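Long-range contact in L-hydantoinase (Arthrobacter aurescens, PDB 1GKR), which hydrolyses the ring of 5-substituted hydantoins, preferring aryl over alkyl derivatives, with two zinc ions per subunit and a stereoselectivity that depends on the substrate: residues A[228-241]-A[256-268]. Numbering follows the deposited sequence.
With ZN (zinc ion), chain E.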
loop_
_atom_site.group_PDB
_atom_site.type_symbol
_atom_site.label_atom_id
_atom_site.label_comp_id
_atom_site.label_asym_id
_atom_site.label_seq_id
_atom_site.Cartn_x
_atom_site.Cartn_y
_atom_site.Cartn_z
ATOM N N GLN A 228 9.717 2.074 16.580
ATOM C CA GLN A 228 9.099 3.259 17.157
ATOM C C GLN A 228 7.589 3.012 17.140
ATOM O O GLN A 228 6.867 3.360 18.081
ATOM C CB GLN A 228 9.483 4.520 16.374
ATOM C CG GLN A 228 8.403 5.052 15.489
ATOM C CD GLN A 228 7.358 5.824 16.246
ATOM O OE1 GLN A 228 6.198 5.815 15.874
ATOM N NE2 GLN A 228 7.763 6.506 17.308
ATOM N N LYS A 229 7.132 2.370 16.073
ATOM C CA LYS A 229 5.729 2.033 15.920
ATOM C C LYS A 229 5.218 1.393 17.206
ATOM O O LYS A 229 4.081 1.612 17.614
ATOM C CB LYS A 229 5.582 1.060 14.753
ATOM C CG LYS A 229 4.228 0.403 14.592
ATOM C CD LYS A 229 3.166 1.375 14.143
ATOM C CE LYS A 229 1.965 0.642 13.534
ATOM N NZ LYS A 229 2.310 -0.069 12.260
ATOM N N GLU A 230 6.080 0.614 17.848
ATOM C CA GLU A 230 5.741 -0.086 19.081
ATOM C C GLU A 230 6.027 0.722 20.350
ATOM O O GLU A 230 5.320 0.592 21.333
ATOM C CB GLU A 230 6.527 -1.386 19.135
ATOM C CG GLU A 230 6.039 -2.373 20.149
ATOM C CD GLU A 230 4.717 -2.999 19.746
ATOM O OE1 GLU A 230 4.359 -2.923 18.534
ATOM O OE2 GLU A 230 4.052 -3.575 20.646
ATOM N N ALA A 231 7.063 1.551 20.334
ATOM C CA ALA A 231 7.421 2.345 21.506
ATOM C C ALA A 231 6.683 3.674 21.643
ATOM O O ALA A 231 6.434 4.122 22.756
ATOM C CB ALA A 231 8.923 2.601 21.507
ATOM N N GLY A 232 6.385 4.321 20.515
ATOM C CA GLY A 232 5.670 5.590 20.529
ATOM C C GLY A 232 6.443 6.865 20.838
ATOM O O GLY A 232 5.843 7.916 21.077
ATOM N N CYS A 233 7.769 6.786 20.835
ATOM C CA CYS A 233 8.619 7.942 21.126
ATOM C C CYS A 233 8.815 8.803 19.887
ATOM O O CYS A 233 8.783 8.293 18.775
ATOM C CB CYS A 233 9.988 7.457 21.595
ATOM S SG CYS A 233 10.782 6.302 20.420
ATOM N N ARG A 234 9.023 10.106 20.069
ATOM C CA ARG A 234 9.258 10.974 18.920
ATOM C C ARG A 234 10.622 10.558 18.360
ATOM O O ARG A 234 11.619 10.520 19.083
ATOM C CB ARG A 234 9.293 12.442 19.328
ATOM C CG ARG A 234 8.900 13.337 18.177
ATOM C CD ARG A 234 9.398 14.740 18.329
ATOM N NE ARG A 234 8.549 15.629 19.123
ATOM C CZ ARG A 234 7.275 15.895 18.862
ATOM N NH1 ARG A 234 6.676 15.323 17.834
ATOM N NH2 ARG A 234 6.617 16.779 19.595
ATOM N N LEU A 235 10.656 10.234 17.076
ATOM C CA LEU A 235 11.864 9.775 16.423
ATOM C C LEU A 235 12.245 10.602 15.203
ATOM O O LEU A 235 11.399 10.916 14.373
ATOM C CB LEU A 235 11.657 8.334 15.982
ATOM C CG LEU A 235 12.683 7.804 14.980
ATOM C CD1 LEU A 235 14.021 7.727 15.671
ATOM C CD2 LEU A 235 12.288 6.428 14.470
ATOM N N ILE A 236 13.511 10.964 15.085
ATOM C CA ILE A 236 13.943 11.701 13.909
ATOM C C ILE A 236 15.043 10.893 13.261
ATOM O O ILE A 236 16.052 10.636 13.902
ATOM C CB ILE A 236 14.580 13.055 14.234
ATOM C CG1 ILE A 236 13.579 13.988 14.896
ATOM C CG2 ILE A 236 15.093 13.685 12.943
ATOM C CD1 ILE A 236 14.180 15.338 15.244
ATOM N N VAL A 237 14.872 10.478 12.014
ATOM C CA VAL A 237 15.948 9.747 11.362
ATOM C C VAL A 237 16.889 10.794 10.769
ATOM O O VAL A 237 16.496 11.591 9.918
ATOM C CB VAL A 237 15.427 8.832 10.257
ATOM C CG1 VAL A 237 16.596 8.134 9.565
ATOM C CG2 VAL A 237 14.462 7.814 10.856
ATOM N N LEU A 238 18.131 10.793 11.246
ATOM C CA LEU A 238 19.157 11.741 10.823
ATOM C C LEU A 238 19.662 11.470 9.428
ATOM O O LEU A 238 19.534 10.357 8.911
ATOM C CB LEU A 238 20.332 11.694 11.792
ATOM C CG LEU A 238 20.038 12.051 13.247
ATOM C CD1 LEU A 238 21.242 11.732 14.099
ATOM C CD2 LEU A 238 19.692 13.515 13.348
ATOM N N HIS A 239 20.244 12.509 8.833
ATOM C CA HIS A 239 20.811 12.463 7.479
ATOM C C HIS A 239 20.367 11.308 6.592
ATOM O O HIS A 239 21.109 10.336 6.432
ATOM C CB HIS A 239 22.328 12.437 7.552
ATOM C CG HIS A 239 22.851 11.474 8.566
ATOM N ND1 HIS A 239 22.324 10.212 8.727
ATOM C CD2 HIS A 239 23.856 11.581 9.466
ATOM C CE1 HIS A 239 22.982 9.580 9.683
ATOM N NE2 HIS A 239 23.916 10.389 10.148
ATOM N N VAL A 240 19.161 11.417 6.034
ATOM C CA VAL A 240 18.635 10.415 5.114
ATOM C C VAL A 240 19.183 10.824 3.745
ATOM O O VAL A 240 18.917 11.929 3.263
ATOM C CB VAL A 240 17.111 10.435 5.107
ATOM C CG1 VAL A 240 16.575 9.540 3.994
ATOM C CG2 VAL A 240 16.613 9.961 6.448
ATOM N N SER A 241 19.940 9.926 3.123
ATOM C CA SER A 241 20.604 10.217 1.855
ATOM C C SER A 241 19.878 9.935 0.557
ATOM O O SER A 241 20.318 10.418 -0.485
ATOM C CB SER A 241 21.903 9.437 1.775
ATOM O OG SER A 241 21.612 8.078 1.472
ATOM N N GLY A 256 0.306 8.097 10.907
ATOM C CA GLY A 256 0.122 8.352 12.327
ATOM C C GLY A 256 1.348 8.232 13.226
ATOM O O GLY A 256 1.295 8.609 14.401
ATOM N N GLN A 257 2.456 7.713 12.701
ATOM C CA GLN A 257 3.671 7.573 13.517
ATOM C C GLN A 257 4.390 8.911 13.713
ATOM O O GLN A 257 4.569 9.674 12.765
ATOM C CB GLN A 257 4.626 6.563 12.885
ATOM C CG GLN A 257 4.073 5.156 12.809
ATOM C CD GLN A 257 5.137 4.151 12.433
ATOM O OE1 GLN A 257 4.937 3.314 11.551
ATOM N NE2 GLN A 257 6.283 4.223 13.109
ATOM N N ASP A 258 4.785 9.191 14.954
ATOM C CA ASP A 258 5.485 10.431 15.294
ATOM C C ASP A 258 6.955 10.309 14.867
ATOM O O ASP A 258 7.861 10.365 15.685
ATOM C CB ASP A 258 5.385 10.678 16.806
ATOM C CG ASP A 258 5.832 12.076 17.208
ATOM O OD1 ASP A 258 6.150 12.862 16.294
ATOM O OD2 ASP A 258 5.861 12.394 18.428
ATOM N N VAL A 259 7.181 10.142 13.576
ATOM C CA VAL A 259 8.522 9.988 13.050
ATOM C C VAL A 259 8.785 11.084 12.036
ATOM O O VAL A 259 7.867 11.535 11.376
ATOM C CB VAL A 259 8.660 8.624 12.388
ATOM C CG1 VAL A 259 8.275 7.562 13.381
ATOM C CG2 VAL A 259 7.765 8.538 11.159
ATOM N N HIS A 260 10.038 11.509 11.911
ATOM C CA HIS A 260 10.379 12.588 10.990
ATOM C C HIS A 260 11.653 12.359 10.220
ATOM O O HIS A 260 12.535 11.612 10.640
ATOM C CB HIS A 260 10.481 13.869 11.776
ATOM C CG HIS A 260 9.364 14.027 12.740
ATOM N ND1 HIS A 260 8.254 14.793 12.469
ATOM C CD2 HIS A 260 9.121 13.412 13.921
ATOM C CE1 HIS A 260 7.373 14.642 13.439
ATOM N NE2 HIS A 260 7.875 13.807 14.332
ATOM N N CYS A 261 11.770 13.041 9.093
ATOM C CA CYS A 261 12.935 12.858 8.256
ATOM C C CYS A 261 13.872 14.054 8.165
ATOM O O CYS A 261 13.456 15.186 7.902
ATOM C CB CYS A 261 12.473 12.465 6.874
ATOM S SG CYS A 261 13.796 12.341 5.745
ATOM N N GLU A 262 15.149 13.796 8.394
ATOM C CA GLU A 262 16.142 14.848 8.300
ATOM C C GLU A 262 17.095 14.541 7.164
ATOM O O GLU A 262 17.446 13.382 6.937
ATOM C CB GLU A 262 16.982 14.950 9.578
ATOM C CG GLU A 262 18.066 16.029 9.485
ATOM C CD GLU A 262 19.277 15.767 10.361
ATOM O OE1 GLU A 262 20.083 14.859 10.063
ATOM O OE2 GLU A 262 19.429 16.479 11.360
ATOM N N SER A 263 17.482 15.572 6.424
ATOM C CA SER A 263 18.488 15.394 5.397
ATOM C C SER A 263 19.341 16.638 5.519
ATOM O O SER A 263 19.124 17.438 6.424
ATOM C CB SER A 263 17.899 15.282 4.007
ATOM O OG SER A 263 18.920 14.853 3.128
ATOM N N GLY A 264 20.308 16.822 4.636
ATOM C CA GLY A 264 21.144 17.994 4.780
ATOM C C GLY A 264 21.727 18.492 3.489
ATOM O O GLY A 264 21.728 17.786 2.476
ATOM N N PRO A 265 22.264 19.714 3.504
ATOM C CA PRO A 265 22.851 20.300 2.301
ATOM C C PRO A 265 23.906 19.461 1.596
ATOM O O PRO A 265 24.109 19.629 0.404
ATOM C CB PRO A 265 23.357 21.661 2.784
ATOM C CG PRO A 265 23.536 21.489 4.256
ATOM C CD PRO A 265 22.406 20.601 4.670
ATOM N N GLN A 266 24.565 18.549 2.307
ATOM C CA GLN A 266 25.581 17.695 1.670
ATOM C C GLN A 266 24.945 16.722 0.693
ATOM O O GLN A 266 25.546 16.363 -0.318
ATOM C CB GLN A 266 26.343 16.837 2.684
ATOM C CG GLN A 266 26.342 17.362 4.070
ATOM C CD GLN A 266 25.111 16.964 4.827
ATOM O OE1 GLN A 266 25.104 15.963 5.535
ATOM N NE2 GLN A 266 24.052 17.745 4.675
ATOM N N TYR A 267 23.741 16.271 1.018
ATOM C CA TYR A 267 23.051 15.310 0.182
ATOM C C TYR A 267 22.298 15.965 -0.954
ATOM O O TYR A 267 22.061 15.333 -1.981
ATOM C CB TYR A 267 22.104 14.475 1.038
ATOM C CG TYR A 267 22.837 13.652 2.057
ATOM C CD1 TYR A 267 23.648 12.588 1.662
ATOM C CD2 TYR A 267 22.764 13.961 3.415
ATOM C CE1 TYR A 267 24.373 11.850 2.593
ATOM C CE2 TYR A 267 23.486 13.232 4.360
ATOM C CZ TYR A 267 24.287 12.178 3.942
ATOM O OH TYR A 267 25.010 11.455 4.867
ATOM N N LEU A 268 21.926 17.229 -0.775
ATOM C CA LEU A 268 21.193 17.951 -1.813
ATOM C C LEU A 268 22.109 18.646 -2.816
ATOM O O LEU A 268 21.803 18.689 -4.006
ATOM C CB LEU A 268 20.263 18.992 -1.183
ATOM C CG LEU A 268 19.109 18.430 -0.352
ATOM C CD1 LEU A 268 18.395 19.543 0.370
ATOM C CD2 LEU A 268 18.155 17.704 -1.252
HETATM ZN ZN ZN E . 25.618 9.863 11.559
HETATM O O HOH W 1 3.843 7.603 17.084
HETATM O O HOH W 2 2.446 2.655 10.473
HETATM O O HOH W 3 5.311 10.870 20.796
#
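Glu262 grips the loop that carries the zinc ligand His239. OE1 of Glu262 accepts the N-H of His239 (N to OE1 2.7 Å) on the anti side, slightly out of the carboxylate plane. CG of Glu262 lies anti to its backbone N (chi1 178°) and the chain runs on extended, which brings OE1 to that N-H. The same oxygen also bonds His60 ND1, so one carboxylate links ligands of both zinc ions. NE2 of His239 binds zinc at 2.3 Å, together with His183 and the carbamate of Lys147. Next along, Val240 N donates to Glu262 O, and Ser263 OG donates to Val240 O at 2.9 Å.

Between strands 234-237 and 259-263, Leu235 N to Asp258 O, His260 N to Leu235 O, Val237 N to His260 O and Glu262 N to Val237 O form a parallel ladder. At its start, Arg234 NH1 makes a salt bridge to Asp258 OD1 at 3.0 Å. The hydrogen bond in it is weak, bent to 121°, and the guanidinium and carboxylate planes are perpendicular. His260 NE2 donates to the same oxygen, with the oxygen close to the imidazole plane.

Gln228 and Gln257 slide past each other with nearly coplanar amides. Gln257 NE2 meets a lone pair of Gln228 OE1 at 3.2 Å and also bonds Leu225 O. A water joins that OE1 to Asp258 N. CG and CD of Gln228 pack on Val259 CG1. An alanine in place of Gln228 would probably cost Gln257 NE2 and the water one partner each and strip this packing from Val259 CG1.

Tyr267 CE2 touches His239 CB at 3.5 Å, while Ser241 CA lies over one face of the tyrosine ring. Tyr267 OH bonds Pro286 O.

The two strands are neighbours in the TIM-like barrel of the amidohydrolases, joined by helix 243-254 in a beta-alpha-beta crossover. Strands 179-182 and 308-309 flank the pair, and helix 357-372 packs against Ile236 and His260.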